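PDB 6QZO: peroxidase from Cellulomonas bogoriensis 69B4 = DSM 16987, which probably acts as a dye-decolourising (DyP-type) peroxidase, binding heme b and using it to reduce peroxide while oxidising a second substrate. Local coordinates for residues E201-L206 against A269-P274; V144-A149 against L327-Q332; H124-F129 against S230-R235. All coordinates share one frame; numbering follows the deposited sequence.

Interaction 1: E201-L206 against A269-P274; sequences EGTANL and AEHDEP. With HEM (protoporphyrin IX containing Fe), chain I.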
loop_
_atom_site.group_PDB
_atom_site.type_symbol
_atom_site.label_atom_id
_atom_site.label_comp_id
_atom_site.label_asym_id
_atom_site.label_seq_id
_atom_site.Cartn_x
_atom_site.Cartn_y
_atom_site.Cartn_z
ATOM N N GLU A 201 -8.178 -4.531 -17.558
ATOM C CA GLU A 201 -8.348 -5.913 -17.037
ATOM C C GLU A 201 -9.781 -6.012 -16.486
ATOM O O GLU A 201 -10.196 -5.078 -15.744
ATOM C CB GLU A 201 -7.244 -6.198 -16.007
ATOM C CG GLU A 201 -7.562 -7.288 -14.982
ATOM C CD GLU A 201 -7.068 -8.699 -15.275
ATOM O OE1 GLU A 201 -6.012 -8.825 -15.940
ATOM O OE2 GLU A 201 -7.730 -9.678 -14.798
ATOM N N GLY A 202 -10.523 -7.062 -16.870
ATOM C CA GLY A 202 -11.809 -7.432 -16.244
ATOM C C GLY A 202 -12.991 -7.371 -17.192
ATOM O O GLY A 202 -14.121 -7.639 -16.756
ATOM N N THR A 203 -12.739 -7.082 -18.464
ATOM C CA THR A 203 -13.773 -6.828 -19.502
ATOM C C THR A 203 -14.643 -8.073 -19.715
ATOM O O THR A 203 -15.866 -7.960 -19.569
ATOM C CB THR A 203 -13.092 -6.385 -20.796
ATOM O OG1 THR A 203 -12.320 -5.223 -20.472
ATOM C CG2 THR A 203 -14.076 -6.096 -21.900
ATOM N N ALA A 204 -14.042 -9.196 -20.115
ATOM C CA ALA A 204 -14.738 -10.469 -20.434
ATOM C C ALA A 204 -14.664 -11.400 -19.221
ATOM O O ALA A 204 -13.909 -12.384 -19.267
ATOM C CB ALA A 204 -14.126 -11.105 -21.661
ATOM N N ASN A 205 -15.389 -11.058 -18.157
ATOM C CA ASN A 205 -15.400 -11.809 -16.871
ATOM C C ASN A 205 -16.660 -12.685 -16.827
ATOM O O ASN A 205 -17.619 -12.411 -17.582
ATOM C CB ASN A 205 -15.308 -10.852 -15.676
ATOM C CG ASN A 205 -14.573 -11.435 -14.487
ATOM O OD1 ASN A 205 -14.339 -12.641 -14.418
ATOM N ND2 ASN A 205 -14.180 -10.581 -13.557
ATOM N N LEU A 206 -16.647 -13.705 -15.970
ATOM C CA LEU A 206 -17.839 -14.509 -15.607
ATOM C C LEU A 206 -18.893 -13.563 -15.031
ATOM O O LEU A 206 -18.538 -12.738 -14.165
ATOM C CB LEU A 206 -17.428 -15.575 -14.589
ATOM C CG LEU A 206 -18.569 -16.384 -13.982
ATOM C CD1 LEU A 206 -19.432 -16.991 -15.083
ATOM C CD2 LEU A 206 -18.037 -17.477 -13.062
ATOM N N ALA A 269 -14.976 -0.408 -29.459
ATOM C CA ALA A 269 -15.277 -0.145 -28.029
ATOM C C ALA A 269 -14.867 -1.328 -27.138
ATOM O O ALA A 269 -14.712 -2.462 -27.647
ATOM C CB ALA A 269 -16.743 0.174 -27.872
ATOM N N GLU A 270 -14.692 -1.063 -25.838
ATOM C CA GLU A 270 -14.234 -2.055 -24.830
ATOM C C GLU A 270 -15.049 -3.347 -24.944
ATOM O O GLU A 270 -14.443 -4.431 -24.909
ATOM C CB GLU A 270 -14.354 -1.505 -23.406
ATOM C CG GLU A 270 -13.591 -2.335 -22.383
ATOM C CD GLU A 270 -13.919 -2.069 -20.925
ATOM O OE1 GLU A 270 -14.300 -0.920 -20.603
ATOM O OE2 GLU A 270 -13.772 -3.011 -20.109
ATOM N N HIS A 271 -16.373 -3.233 -25.055
ATOM C CA HIS A 271 -17.328 -4.338 -24.780
ATOM C C HIS A 271 -17.737 -5.048 -26.078
ATOM O O HIS A 271 -18.460 -6.049 -25.984
ATOM C CB HIS A 271 -18.489 -3.800 -23.936
ATOM C CG HIS A 271 -18.104 -3.646 -22.502
ATOM N ND1 HIS A 271 -17.948 -4.736 -21.672
ATOM C CD2 HIS A 271 -17.826 -2.554 -21.759
ATOM C CE1 HIS A 271 -17.588 -4.331 -20.467
ATOM N NE2 HIS A 271 -17.504 -2.986 -20.490
ATOM N N ASP A 272 -17.244 -4.583 -27.231
ATOM C CA ASP A 272 -17.363 -5.310 -28.517
ATOM C C ASP A 272 -16.870 -6.747 -28.325
ATOM O O ASP A 272 -15.908 -6.955 -27.556
ATOM C CB ASP A 272 -16.572 -4.625 -29.633
ATOM C CG ASP A 272 -17.177 -3.316 -30.116
ATOM O OD1 ASP A 272 -18.204 -2.893 -29.565
ATOM O OD2 ASP A 272 -16.609 -2.724 -31.043
ATOM N N GLU A 273 -17.526 -7.692 -29.000
ATOM C CA GLU A 273 -17.109 -9.114 -29.077
ATOM C C GLU A 273 -15.868 -9.205 -29.958
ATOM O O GLU A 273 -15.869 -8.733 -31.088
ATOM C CB GLU A 273 -18.223 -9.993 -29.656
ATOM C CG GLU A 273 -19.294 -10.370 -28.646
ATOM C CD GLU A 273 -18.787 -11.206 -27.480
ATOM O OE1 GLU A 273 -17.858 -12.028 -27.698
ATOM O OE2 GLU A 273 -19.292 -11.005 -26.354
ATOM N N PRO A 274 -14.769 -9.810 -29.468
ATOM C CA PRO A 274 -13.620 -10.094 -30.324
ATOM C C PRO A 274 -14.034 -10.981 -31.508
ATOM O O PRO A 274 -14.750 -11.917 -31.292
ATOM C CB PRO A 274 -12.639 -10.834 -29.402
ATOM C CG PRO A 274 -13.084 -10.467 -27.996
ATOM C CD PRO A 274 -14.576 -10.257 -28.081
HETATM C CHA HEM I . -8.226 -11.435 -20.091
HETATM C CHB HEM I . -4.153 -9.462 -18.454
HETATM C CHC HEM I . -2.972 -13.658 -16.372
HETATM C CHD HEM I . -7.234 -15.508 -17.657
HETATM C C1A HEM I . -7.204 -10.559 -19.845
HETATM C C2A HEM I . -7.100 -9.261 -20.425
HETATM C C3A HEM I . -5.942 -8.717 -19.971
HETATM C C4A HEM I . -5.354 -9.655 -19.095
HETATM C CMA HEM I . -5.371 -7.353 -20.307
HETATM C CAA HEM I . -8.058 -8.620 -21.414
HETATM C CBA HEM I . -9.187 -7.829 -20.755
HETATM C CGA HEM I . -10.156 -8.777 -20.127
HETATM O O1A HEM I . -9.977 -9.062 -18.910
HETATM O O2A HEM I . -11.095 -9.267 -20.815
HETATM C C1B HEM I . -3.492 -10.463 -17.752
HETATM C C2B HEM I . -2.220 -10.245 -17.156
HETATM C C3B HEM I . -1.866 -11.432 -16.563
HETATM C C4B HEM I . -2.976 -12.354 -16.840
HETATM C CMB HEM I . -1.433 -8.937 -17.168
HETATM C CAB HEM I . -0.697 -11.787 -15.734
HETATM C CBB HEM I . 0.147 -10.892 -15.222
HETATM C C1C HEM I . -4.023 -14.533 -16.521
HETATM C C2C HEM I . -4.027 -15.837 -16.027
HETATM C C3C HEM I . -5.228 -16.408 -16.377
HETATM C C4C HEM I . -5.977 -15.401 -17.105
HETATM C CMC HEM I . -2.953 -16.558 -15.259
HETATM C CAC HEM I . -5.441 -17.811 -15.932
HETATM C CBC HEM I . -6.508 -18.531 -16.147
HETATM C C1D HEM I . -7.845 -14.510 -18.444
HETATM C C2D HEM I . -9.180 -14.688 -19.043
HETATM C C3D HEM I . -9.449 -13.567 -19.736
HETATM C C4D HEM I . -8.271 -12.705 -19.538
HETATM C CMD HEM I . -10.115 -15.883 -18.980
HETATM C CAD HEM I . -10.719 -13.273 -20.544
HETATM C CBD HEM I . -10.561 -13.752 -22.002
HETATM C CGD HEM I . -11.783 -13.563 -22.894
HETATM O O1D HEM I . -12.741 -14.364 -22.840
HETATM O O2D HEM I . -11.847 -12.621 -23.733
HETATM N NA HEM I . -6.130 -10.783 -19.035
HETATM N NB HEM I . -3.896 -11.717 -17.548
HETATM N NC HEM I . -5.190 -14.273 -17.176
HETATM N ND HEM I . -7.353 -13.307 -18.774
HETATM FE FE HEM I . -5.700 -12.552 -18.251
#
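A polar surface contact ties Thr203 to Glu270 and joins two loops: loop 201-206 follows strand 170-179 and precedes strand 229-238, and loop 269-274 lies between helices 248-255 and 292-296. Thr203 OG1 donates to Glu270 OE2 at 2.7 Å, meeting the carboxylate oxygen on its anti side, 16° out of the carboxylate plane. Glu270 delivers that oxygen on a stretched chain, CG lying anti to N (chi1 -166°). The other branch of Thr203, CG2, lies 3.5 Å from the carbonyl Glu270 O and 4.1 Å from ND1 of the more exposed His271, which approaches obliquely. Glu270 CG in turn sits over the rim of one face of the His271 ring. Glu270 and His271 are the two central residues of a type I beta turn running from Ala269 to Asp272. An alanine in place of Glu270 would probably leave the Thr203 hydroxyl without this acceptor and less firmly fixed in its rotation, weakening the tie between turn and heme loop. The 201-206 loop carries the end of the GXXDG signature of DyP-type peroxidases, here with Glu201 at the usual aspartate position and Gly202 after it. Gly202 adopts positive phi, where a CB would collide with the carbonyl oxygen of Glu201. Behind the threonine the loop holds one heme propionate by its backbone: Gly202 N donates to O1A of the heme at 2.9 Å and Ala204 N to O2A of the same propionate at 3.0 Å, both nearly straight. Arg307 adds a bond to the heme and a salt bridge to Glu201 OE2, while Glu201 OE1 lies 3.2 Å from the heme meso carbon CHB.

Interaction 2: V144-A149 against L327-Q332; sequences VLQVCA and LFVTYQ. With HEM (protoporphyrin IX containing Fe), chain I.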
loop_
_atom_site.group_PDB
_atom_site.type_symbol
_atom_site.label_atom_id
_atom_site.label_comp_id
_atom_site.label_asym_id
_atom_site.label_seq_id
_atom_site.Cartn_x
_atom_site.Cartn_y
_atom_site.Cartn_z
ATOM N N VAL A 144 -6.800 -18.865 4.668
ATOM C CA VAL A 144 -6.564 -17.519 4.093
ATOM C C VAL A 144 -7.704 -16.602 4.512
ATOM O O VAL A 144 -8.862 -17.047 4.499
ATOM C CB VAL A 144 -6.461 -17.562 2.568
ATOM C CG1 VAL A 144 -7.763 -18.066 1.938
ATOM C CG2 VAL A 144 -6.058 -16.201 2.001
ATOM N N LEU A 145 -7.362 -15.355 4.839
ATOM C CA LEU A 145 -8.334 -14.246 4.973
ATOM C C LEU A 145 -8.100 -13.283 3.809
ATOM O O LEU A 145 -7.034 -12.638 3.774
ATOM C CB LEU A 145 -8.108 -13.561 6.323
ATOM C CG LEU A 145 -8.225 -14.483 7.540
ATOM C CD1 LEU A 145 -7.728 -13.777 8.790
ATOM C CD2 LEU A 145 -9.651 -14.955 7.704
ATOM N N GLN A 146 -9.044 -13.207 2.871
ATOM C CA GLN A 146 -9.045 -12.100 1.889
ATOM C C GLN A 146 -9.722 -10.919 2.570
ATOM O O GLN A 146 -10.957 -10.986 2.774
ATOM C CB GLN A 146 -9.764 -12.464 0.593
ATOM C CG GLN A 146 -9.782 -11.301 -0.395
ATOM C CD GLN A 146 -10.704 -11.566 -1.553
ATOM O OE1 GLN A 146 -10.323 -12.183 -2.539
ATOM N NE2 GLN A 146 -11.930 -11.084 -1.432
ATOM N N VAL A 147 -8.936 -9.902 2.925
ATOM C CA VAL A 147 -9.424 -8.672 3.612
ATOM C C VAL A 147 -9.406 -7.536 2.591
ATOM O O VAL A 147 -8.291 -7.207 2.059
ATOM C CB VAL A 147 -8.575 -8.334 4.849
ATOM C CG1 VAL A 147 -9.235 -7.271 5.719
ATOM C CG2 VAL A 147 -8.287 -9.577 5.667
ATOM N N CYS A 148 -10.595 -6.991 2.313
ATOM C CA CYS A 148 -10.823 -5.947 1.285
ATOM C C CYS A 148 -11.500 -4.738 1.923
ATOM O O CYS A 148 -12.436 -4.963 2.710
ATOM C CB CYS A 148 -11.728 -6.468 0.184
ATOM S SG CYS A 148 -10.908 -7.695 -0.847
ATOM N N ALA A 149 -11.073 -3.531 1.547
ATOM C CA ALA A 149 -11.669 -2.259 2.019
ATOM C C ALA A 149 -11.274 -1.091 1.113
ATOM O O ALA A 149 -10.285 -1.198 0.367
ATOM C CB ALA A 149 -11.276 -1.995 3.450
ATOM N N LEU A 327 -1.948 -9.554 -8.454
ATOM C CA LEU A 327 -2.562 -10.485 -7.484
ATOM C C LEU A 327 -3.746 -11.103 -8.201
ATOM O O LEU A 327 -4.818 -10.503 -8.172
ATOM C CB LEU A 327 -3.044 -9.757 -6.229
ATOM C CG LEU A 327 -1.975 -9.252 -5.275
ATOM C CD1 LEU A 327 -2.560 -9.033 -3.881
ATOM C CD2 LEU A 327 -0.785 -10.202 -5.197
ATOM N N PHE A 328 -3.507 -12.217 -8.869
ATOM C CA PHE A 328 -4.537 -12.889 -9.696
ATOM C C PHE A 328 -5.348 -13.803 -8.786
ATOM O O PHE A 328 -4.890 -14.933 -8.496
ATOM C CB PHE A 328 -3.877 -13.637 -10.847
ATOM C CG PHE A 328 -4.848 -14.003 -11.926
ATOM C CD1 PHE A 328 -5.617 -13.029 -12.537
ATOM C CD2 PHE A 328 -4.990 -15.311 -12.331
ATOM C CE1 PHE A 328 -6.489 -13.351 -13.553
ATOM C CE2 PHE A 328 -5.892 -15.644 -13.325
ATOM C CZ PHE A 328 -6.637 -14.667 -13.928
ATOM N N VAL A 329 -6.494 -13.306 -8.325
ATOM C CA VAL A 329 -7.452 -14.051 -7.455
ATOM C C VAL A 329 -8.628 -14.456 -8.340
ATOM O O VAL A 329 -9.202 -13.560 -8.980
ATOM C CB VAL A 329 -7.919 -13.172 -6.279
ATOM C CG1 VAL A 329 -8.842 -13.935 -5.332
ATOM C CG2 VAL A 329 -6.745 -12.581 -5.509
ATOM N N THR A 330 -8.956 -15.750 -8.412
ATOM C CA THR A 330 -10.136 -16.260 -9.172
ATOM C C THR A 330 -11.022 -17.103 -8.249
ATOM O O THR A 330 -10.492 -17.745 -7.339
ATOM C CB THR A 330 -9.733 -17.052 -10.418
ATOM O OG1 THR A 330 -9.225 -18.316 -9.990
ATOM C CG2 THR A 330 -8.696 -16.348 -11.270
ATOM N N TYR A 331 -12.326 -17.062 -8.498
ATOM C CA TYR A 331 -13.367 -17.867 -7.816
ATOM C C TYR A 331 -14.152 -18.669 -8.858
ATOM O O TYR A 331 -14.514 -18.111 -9.903
ATOM C CB TYR A 331 -14.308 -16.971 -7.020
ATOM C CG TYR A 331 -13.650 -16.252 -5.874
ATOM C CD1 TYR A 331 -13.416 -16.896 -4.672
ATOM C CD2 TYR A 331 -13.289 -14.922 -5.983
ATOM C CE1 TYR A 331 -12.812 -16.247 -3.615
ATOM C CE2 TYR A 331 -12.674 -14.261 -4.942
ATOM C CZ TYR A 331 -12.438 -14.926 -3.750
ATOM O OH TYR A 331 -11.874 -14.263 -2.694
ATOM N N GLN A 332 -14.397 -19.945 -8.563
ATOM C CA GLN A 332 -15.096 -20.901 -9.469
ATOM C C GLN A 332 -15.629 -22.080 -8.642
ATOM O O GLN A 332 -15.071 -22.335 -7.551
ATOM C CB GLN A 332 -14.135 -21.338 -10.578
ATOM C CG GLN A 332 -12.831 -21.946 -10.078
ATOM C CD GLN A 332 -11.809 -20.913 -9.661
ATOM O OE1 GLN A 332 -11.469 -20.001 -10.415
ATOM N NE2 GLN A 332 -11.297 -21.060 -8.456
HETATM C CHA HEM I . -8.226 -11.435 -20.091
HETATM C CHB HEM I . -4.153 -9.462 -18.454
HETATM C CHC HEM I . -2.972 -13.658 -16.372
HETATM C CHD HEM I . -7.234 -15.508 -17.657
HETATM C C1A HEM I . -7.204 -10.559 -19.845
HETATM C C2A HEM I . -7.100 -9.261 -20.425
HETATM C C3A HEM I . -5.942 -8.717 -19.971
HETATM C C4A HEM I . -5.354 -9.655 -19.095
HETATM C CMA HEM I . -5.371 -7.353 -20.307
HETATM C CAA HEM I . -8.058 -8.620 -21.414
HETATM C CBA HEM I . -9.187 -7.829 -20.755
HETATM C CGA HEM I . -10.156 -8.777 -20.127
HETATM O O1A HEM I . -9.977 -9.062 -18.910
HETATM O O2A HEM I . -11.095 -9.267 -20.815
HETATM C C1B HEM I . -3.492 -10.463 -17.752
HETATM C C2B HEM I . -2.220 -10.245 -17.156
HETATM C C3B HEM I . -1.866 -11.432 -16.563
HETATM C C4B HEM I . -2.976 -12.354 -16.840
HETATM C CMB HEM I . -1.433 -8.937 -17.168
HETATM C CAB HEM I . -0.697 -11.787 -15.734
HETATM C CBB HEM I . 0.147 -10.892 -15.222
HETATM C C1C HEM I . -4.023 -14.533 -16.521
HETATM C C2C HEM I . -4.027 -15.837 -16.027
HETATM C C3C HEM I . -5.228 -16.408 -16.377
HETATM C C4C HEM I . -5.977 -15.401 -17.105
HETATM C CMC HEM I . -2.953 -16.558 -15.259
HETATM C CAC HEM I . -5.441 -17.811 -15.932
HETATM C CBC HEM I . -6.508 -18.531 -16.147
HETATM C C1D HEM I . -7.845 -14.510 -18.444
HETATM C C2D HEM I . -9.180 -14.688 -19.043
HETATM C C3D HEM I . -9.449 -13.567 -19.736
HETATM C C4D HEM I . -8.271 -12.705 -19.538
HETATM C CMD HEM I . -10.115 -15.883 -18.980
HETATM C CAD HEM I . -10.719 -13.273 -20.544
HETATM C CBD HEM I . -10.561 -13.752 -22.002
HETATM C CGD HEM I . -11.783 -13.563 -22.894
HETATM O O1D HEM I . -12.741 -14.364 -22.840
HETATM O O2D HEM I . -11.847 -12.621 -23.733
HETATM N NA HEM I . -6.130 -10.783 -19.035
HETATM N NB HEM I . -3.896 -11.717 -17.548
HETATM N NC HEM I . -5.190 -14.273 -17.176
HETATM N ND HEM I . -7.353 -13.307 -18.774
HETATM FE FE HEM I . -5.700 -12.552 -18.251
#
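Tyr331 OH gives its proton to Gln146 OE1 at 2.6 Å, the hydrogen bond that links strand 143-149 to strand 323-332. Each strand is an inner member of a four-stranded antiparallel sheet, one from either half of the DyP-type fold with its two ferredoxin-like domains, and the bond lies in the buried layer between those sheets. Gln146 comes off its strand with CG anti to N (chi1 179°) and an extended chain, meeting the tyrosine from the opposite direction. The hydroxyl stands above the amide carbonyl plane, 56° out of it, whereas the oxygen lies at the edge of the tyrosine ring, near the ring plane; amide and ring are turned 81° apart. Val329 CG1 presses in obliquely, 3.6 Å from Gln146 OE1. On the other limb of the amide, NE2 donates to Gly39 O, so both ends of this buried group have partners and its rotation is probably fixed.

Phe328 leaves the same strand for the heme: its CE2 is 3.2 Å from pyrrole carbon C3C, and the pyrrole that carries C1C and C3C lies over one face, toward the rim. The opposite face is backed near its rim by Thr330 CG2, 3.5 Å above the plane. Thr330 OG1 donates at 2.8 Å to Gln332 OE1, in the carbonyl plane and on a lone pair.

Interaction 3: H124-F129 against S230-R235; sequences HPLPPF and SMVVRR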
loop_
_atom_site.group_PDB
_atom_site.type_symbol
_atom_site.label_atom_id
_atom_site.label_comp_id
_atom_site.label_asym_id
_atom_site.label_seq_id
_atom_site.Cartn_x
_atom_site.Cartn_y
_atom_site.Cartn_z
ATOM N N HIS A 124 -6.323 -29.083 -3.662
ATOM C CA HIS A 124 -4.898 -29.487 -3.752
ATOM C C HIS A 124 -4.162 -28.401 -4.527
ATOM O O HIS A 124 -4.784 -27.657 -5.279
ATOM C CB HIS A 124 -4.762 -30.882 -4.410
ATOM C CG HIS A 124 -5.304 -30.945 -5.797
ATOM N ND1 HIS A 124 -4.727 -30.262 -6.840
ATOM C CD2 HIS A 124 -6.356 -31.585 -6.327
ATOM C CE1 HIS A 124 -5.413 -30.463 -7.956
ATOM N NE2 HIS A 124 -6.420 -31.271 -7.671
ATOM N N PRO A 125 -2.826 -28.255 -4.373
ATOM C CA PRO A 125 -2.078 -27.304 -5.206
ATOM C C PRO A 125 -2.345 -27.556 -6.694
ATOM O O PRO A 125 -2.562 -28.697 -7.077
ATOM C CB PRO A 125 -0.614 -27.600 -4.860
ATOM C CG PRO A 125 -0.683 -28.204 -3.448
ATOM C CD PRO A 125 -1.987 -28.967 -3.391
ATOM N N LEU A 126 -2.341 -26.502 -7.511
ATOM C CA LEU A 126 -2.447 -26.673 -8.982
ATOM C C LEU A 126 -1.336 -27.617 -9.417
ATOM O O LEU A 126 -0.303 -27.699 -8.760
ATOM C CB LEU A 126 -2.336 -25.305 -9.662
ATOM C CG LEU A 126 -3.476 -24.334 -9.352
ATOM C CD1 LEU A 126 -3.190 -22.982 -9.978
ATOM C CD2 LEU A 126 -4.805 -24.860 -9.843
ATOM N N PRO A 127 -1.518 -28.391 -10.508
ATOM C CA PRO A 127 -0.419 -29.182 -11.056
ATOM C C PRO A 127 0.685 -28.233 -11.518
ATOM O O PRO A 127 0.411 -27.070 -11.776
ATOM C CB PRO A 127 -1.057 -29.981 -12.208
ATOM C CG PRO A 127 -2.313 -29.240 -12.558
ATOM C CD PRO A 127 -2.757 -28.532 -11.291
ATOM N N PRO A 128 1.941 -28.694 -11.675
ATOM C CA PRO A 128 3.026 -27.808 -12.104
ATOM C C PRO A 128 2.900 -27.468 -13.602
ATOM O O PRO A 128 2.417 -28.283 -14.372
ATOM C CB PRO A 128 4.297 -28.622 -11.820
ATOM C CG PRO A 128 3.845 -30.075 -11.951
ATOM C CD PRO A 128 2.383 -30.093 -11.503
ATOM N N PHE A 129 3.306 -26.254 -13.970
ATOM C CA PHE A 129 3.327 -25.759 -15.369
ATOM C C PHE A 129 4.757 -25.345 -15.717
ATOM O O PHE A 129 5.467 -24.868 -14.812
ATOM C CB PHE A 129 2.332 -24.610 -15.528
ATOM C CG PHE A 129 0.911 -25.035 -15.271
ATOM C CD1 PHE A 129 0.254 -25.824 -16.195
ATOM C CD2 PHE A 129 0.241 -24.683 -14.104
ATOM C CE1 PHE A 129 -1.031 -26.276 -15.951
ATOM C CE2 PHE A 129 -1.067 -25.092 -13.888
ATOM C CZ PHE A 129 -1.698 -25.895 -14.811
ATOM N N SER A 230 -14.519 -22.185 -4.742
ATOM C CA SER A 230 -13.060 -22.410 -4.681
ATOM C C SER A 230 -12.377 -21.091 -5.014
ATOM O O SER A 230 -12.980 -20.286 -5.742
ATOM C CB SER A 230 -12.638 -23.503 -5.613
ATOM O OG SER A 230 -12.736 -23.081 -6.956
ATOM N N MET A 231 -11.195 -20.888 -4.454
ATOM C CA MET A 231 -10.389 -19.662 -4.612
ATOM C C MET A 231 -8.992 -20.069 -5.072
ATOM O O MET A 231 -8.409 -20.956 -4.442
ATOM C CB MET A 231 -10.301 -18.910 -3.287
ATOM C CG MET A 231 -9.297 -17.774 -3.295
ATOM S SD MET A 231 -9.323 -16.987 -1.656
ATOM C CE MET A 231 -7.834 -16.014 -1.762
ATOM N N VAL A 232 -8.518 -19.451 -6.154
ATOM C CA VAL A 232 -7.109 -19.545 -6.633
ATOM C C VAL A 232 -6.460 -18.177 -6.417
ATOM O O VAL A 232 -7.083 -17.174 -6.785
ATOM C CB VAL A 232 -7.047 -19.955 -8.110
ATOM C CG1 VAL A 232 -5.657 -19.761 -8.691
ATOM C CG2 VAL A 232 -7.525 -21.379 -8.308
ATOM N N VAL A 233 -5.254 -18.169 -5.846
ATOM C CA VAL A 233 -4.363 -16.985 -5.775
ATOM C C VAL A 233 -3.064 -17.328 -6.495
ATOM O O VAL A 233 -2.310 -18.164 -5.966
ATOM C CB VAL A 233 -4.092 -16.567 -4.321
ATOM C CG1 VAL A 233 -3.191 -15.355 -4.223
ATOM C CG2 VAL A 233 -5.389 -16.303 -3.589
ATOM N N ARG A 234 -2.853 -16.718 -7.667
ATOM C CA ARG A 234 -1.547 -16.687 -8.364
ATOM C C ARG A 234 -0.956 -15.285 -8.194
ATOM O O ARG A 234 -1.620 -14.296 -8.585
ATOM C CB ARG A 234 -1.706 -16.998 -9.849
ATOM C CG ARG A 234 -2.394 -18.315 -10.148
ATOM C CD ARG A 234 -1.475 -19.508 -10.048
ATOM N NE ARG A 234 -0.697 -19.743 -11.234
ATOM C CZ ARG A 234 0.106 -20.779 -11.425
ATOM N NH1 ARG A 234 0.309 -21.681 -10.475
ATOM N NH2 ARG A 234 0.728 -20.869 -12.585
ATOM N N ARG A 235 0.221 -15.204 -7.591
ATOM C CA ARG A 235 1.072 -13.991 -7.596
ATOM C C ARG A 235 1.836 -14.016 -8.915
ATOM O O ARG A 235 2.677 -14.929 -9.088
ATOM C CB ARG A 235 2.020 -14.007 -6.397
ATOM C CG ARG A 235 2.666 -12.666 -6.103
ATOM C CD ARG A 235 3.621 -12.753 -4.938
ATOM N NE ARG A 235 4.327 -11.513 -4.668
ATOM C CZ ARG A 235 3.819 -10.445 -4.060
ATOM N NH1 ARG A 235 2.555 -10.416 -3.667
ATOM N NH2 ARG A 235 4.578 -9.383 -3.841
HETATM O O HOH W 1 1.082 -24.051 -10.946
#
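Arg234 reaches from strand 229-238 to Leu126 and Phe129 of the proline-rich loop 124-129. From CB the chain sets off with CG beside the backbone N (chi1 -56°), then bends twice, at chi2 and chi3, which turns the guanidinium toward the loop. CD is the first atom to meet it, 3.9 Å from Leu126 CD1. That same methyl also lies obliquely against the guanidinium, 3.8 Å from Arg234 NH1. Two residues back along the strand, Val232 CG1 touches the same Leu126 CD1 at 4.3 Å, so a single leucine branch bridges two side chains of the strand. At the tip, Arg234 NH2 comes within 4.1 Å of Phe129 CD2; the planes of ring and guanidinium are perpendicular, and the approach is oblique. The strongest polar partners of the tip lie outside the two segments: NH2 forms a salt bridge with Asp132 and NH1 bonds to Ser361 OG; NH1 also meets a water that donates to Pro127 O at 3.2 Å. Pro127 C lies over one face of the Phe129 ring, near its rim, and helix 340-348 packs on the phenylalanine too. The loop belongs to the N-terminal half of the sequence and the strand to the sheet of the C-terminal half, so the contact is an inter-domain seam. Its direct touches are van der Waals in kind, so the leucine packing sets the fit, while Asp132, gripping both Arg234 and Phe129 N, supplies the polar tie and probably most of the counter-charge.

The heme connects interactions 1 and 2: loop 201-206 holds a propionate while Phe328 covers part of the porphyrin, and the two contacts, centres about 21 Å apart, touch where Glu201 OE2 lies 4.1 Å from Phe328 CE1. Interaction 3 reaches the same region through its strand: 229-238 neighbours 323-332 in one sheet, Phe328 N probably bonding to Arg234 O at 2.8 Å, and the Arg234 side chain comes to about 5 Å from the heme. Interactions 2 and 3, centres about 13 Å apart, each join N- and C-terminal halves, whereas interaction 1 lies wholly in the latter. Between interactions 1 and 3 the nearest atoms are about 9 Å apart.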